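Peptidase family U32 (Geobacillus thermoleovorans, PDB 4HE6) is of unknown function, this C-terminal domain being an antiparallel beta-sheet module that belongs to a putative peptidase of the U32 family. Local coordinates at residues A[64-67]-A[68-71]. Residues are numbered along the deposited sequence; the frame is centred on the assembly and turned at random.
Sequences ARHP and LQIV. With ACT (acetate ion), chain C.
His66 and Gln69 are the first and last residues of a type II beta turn that leads the chain from the loop after strand 60-61 into strand 70-74 of the antiparallel sheet. The turn is closed by Gln69 N, which donates to His66 O over 3.1 Å with an N-H...O angle of 164°; the donor is tilted out of the carbonyl plane. Leu68, at the third position, has the positive phi of this turn type.

Gln69 can be followed outward. Gln69 CB lies 3.5 Å from His66 O. Gln69 CG comes next, 3.6 Å from His66 CB. Both residues carry CG beside the backbone N and opposite the carbonyl carbon (chi1 -72° in Gln69), and with the Gln69 chain extended beyond CG the two side chains run side by side in the same direction. Gln69 CD approaches His66 CB to 3.3 Å. At the tip, Gln69 OE1 reaches 3.2 Å from the ring carbon CD2 of His66. The amide NE2 of Gln69 stays 3.6 Å from His66 CB. Amide and imidazole are turned 49° against each other, and OE1 meets the ring obliquely. One face of that imidazole carries Arg65 CG over its centre.

Further in, Ala64 CB faces Val71 CG1 where both residues are buried. Strand 21-26 flanks the turn, with Gln26 bonded to Ala64 O through its NE2. Arg65 turns outward instead, forming a salt bridge with Asp62 and gripping an acetate, probably from the crystallisation liquor, with its edge: Arg65 NE donates to acetate O at 2.9 Å, and Arg65 NH2 to acetate OXT at 2.8 Å.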
ATOM      1  N   ALA A  64      10.024  -1.287  -1.178  1.00  6.78           N
ATOM      2  CA  ALA A  64       9.469  -0.348  -2.150  1.00  7.33           C
ATOM      3  C   ALA A  64      10.143   0.987  -1.876  1.00  7.01           C
ATOM      4  O   ALA A  64       9.691   1.788  -1.056  1.00  8.01           O
ATOM      5  CB  ALA A  64       7.951  -0.264  -2.004  1.00  8.05           C
ATOM      6  N   ARG A  65      11.329   1.183  -2.463  1.00  7.85           N
ATOM      7  CA  ARG A  65      12.213   2.296  -2.136  1.00  8.21           C
ATOM      8  C   ARG A  65      12.297   3.334  -3.235  1.00  7.77           C
ATOM      9  O   ARG A  65      13.053   4.309  -3.115  1.00 10.81           O
ATOM     10  CB  ARG A  65      13.627   1.818  -1.790  1.00  8.95           C
ATOM     11  CG  ARG A  65      14.337   1.184  -2.936  1.00 10.06           C
ATOM     12  CD  ARG A  65      15.810   0.986  -2.679  1.00 11.00           C
ATOM     13  NE  ARG A  65      16.056   0.210  -1.492  1.00 10.37           N
ATOM     14  CZ  ARG A  65      16.005  -1.106  -1.365  1.00  9.48           C
ATOM     15  NH1 ARG A  65      15.723  -1.830  -2.428  1.00 10.83           N
ATOM     16  NH2 ARG A  65      16.224  -1.724  -0.212  1.00 10.35           N
ATOM     17  N   HIS A  66      11.571   3.187  -4.352  1.00  8.49           N
ATOM     18  CA  HIS A  66      11.661   4.074  -5.491  1.00  9.20           C
ATOM     19  C   HIS A  66      10.368   4.860  -5.653  1.00  8.75           C
ATOM     20  O   HIS A  66       9.321   4.249  -5.886  1.00  8.66           O
ATOM     21  CB  HIS A  66      11.911   3.276  -6.741  1.00 10.10           C
ATOM     22  CG  HIS A  66      13.198   2.552  -6.749  1.00 12.55           C
ATOM     23  ND1 HIS A  66      14.419   3.170  -6.583  1.00 16.28           N
ATOM     24  CD2 HIS A  66      13.418   1.247  -6.881  1.00 16.26           C
ATOM     25  CE1 HIS A  66      15.341   2.219  -6.643  1.00 19.91           C
ATOM     26  NE2 HIS A  66      14.771   1.057  -6.821  1.00 17.63           N
ATOM     27  N   PRO A  67      10.425   6.169  -5.462  1.00  9.03           N
ATOM     28  CA  PRO A  67       9.193   6.991  -5.523  1.00  9.41           C
ATOM     29  C   PRO A  67       8.393   6.716  -6.805  1.00  7.77           C
ATOM     30  O   PRO A  67       8.887   6.726  -7.913  1.00  9.26           O
ATOM     31  CB  PRO A  67       9.721   8.415  -5.446  1.00 11.94           C
ATOM     32  CG  PRO A  67      10.926   8.250  -4.583  1.00 14.38           C
ATOM     33  CD  PRO A  67      11.591   6.990  -5.092  1.00 11.36           C
ATOM     34  N   LEU A  68       7.106   6.482  -6.598  1.00  7.67           N
ATOM     35  CA  LEU A  68       6.062   6.357  -7.616  1.00  7.89           C
ATOM     36  C   LEU A  68       6.108   5.060  -8.418  1.00  6.98           C
ATOM     37  O   LEU A  68       5.339   4.901  -9.354  1.00  7.65           O
ATOM     38  CB  LEU A  68       6.017   7.617  -8.504  1.00  9.97           C
ATOM     39  CG  LEU A  68       5.601   8.868  -7.759  1.00 10.62           C
ATOM     40  CD1 LEU A  68       5.831  10.150  -8.560  1.00 14.94           C
ATOM     41  CD2 LEU A  68       4.142   8.800  -7.354  1.00 19.15           C
ATOM     42  N   GLN A  69       7.014   4.130  -8.009  1.00  7.75           N
ATOM     43  CA  GLN A  69       6.927   2.804  -8.602  1.00  7.42           C
ATOM     44  C   GLN A  69       5.651   2.101  -8.126  1.00  6.30           C
ATOM     45  O   GLN A  69       5.173   2.337  -7.021  1.00  8.36           O
ATOM     46  CB  GLN A  69       8.225   2.051  -8.322  1.00 10.44           C
ATOM     47  CG  GLN A  69       9.386   2.682  -9.236  1.00 11.44           C
ATOM     48  CD  GLN A  69      10.623   1.873  -9.375  1.00 12.09           C
ATOM     49  OE1 GLN A  69      10.771   0.811  -8.669  1.00 14.55           O
ATOM     50  NE2 GLN A  69      11.627   2.265 -10.148  1.00 15.13           N
ATOM     51  N   ILE A  70       5.124   1.251  -8.973  1.00  7.10           N
ATOM     52  CA  ILE A  70       3.910   0.480  -8.697  1.00  7.38           C
ATOM     53  C   ILE A  70       4.303  -0.878  -8.119  1.00  7.24           C
ATOM     54  O   ILE A  70       5.157  -1.585  -8.688  1.00  8.59           O
ATOM     55  CB  ILE A  70       3.055   0.331  -9.951  1.00  9.36           C
ATOM     56  CG1 ILE A  70       2.607   1.683 -10.507  1.00 11.27           C
ATOM     57  CG2 ILE A  70       1.865  -0.553  -9.629  1.00 10.17           C
ATOM     58  CD1 ILE A  70       2.008   1.641 -11.885  1.00 14.22           C
ATOM     59  N   VAL A  71       3.741  -1.239  -6.983  1.00  6.83           N
ATOM     60  CA  VAL A  71       4.057  -2.505  -6.340  1.00  6.96           C
ATOM     61  C   VAL A  71       2.714  -3.215  -5.987  1.00  6.17           C
ATOM     62  O   VAL A  71       1.639  -2.596  -6.007  1.00  7.41           O
ATOM     63  CB  VAL A  71       4.953  -2.350  -5.115  1.00  8.11           C
ATOM     64  CG1 VAL A  71       6.240  -1.649  -5.520  1.00 10.08           C
ATOM     65  CG2 VAL A  71       4.249  -1.621  -3.993  1.00  8.84           C
TER
HETATM   66  C   ACT C 502      16.903   1.088   1.837  0.75 11.76           C
HETATM   67  O   ACT C 502      17.024   1.714   0.775  0.75 12.08           O
HETATM   68  OXT ACT C 502      16.127   0.114   1.959  0.75 11.82           O
HETATM   69  CH3 ACT C 502      17.702   1.520   3.035  0.75 14.73           C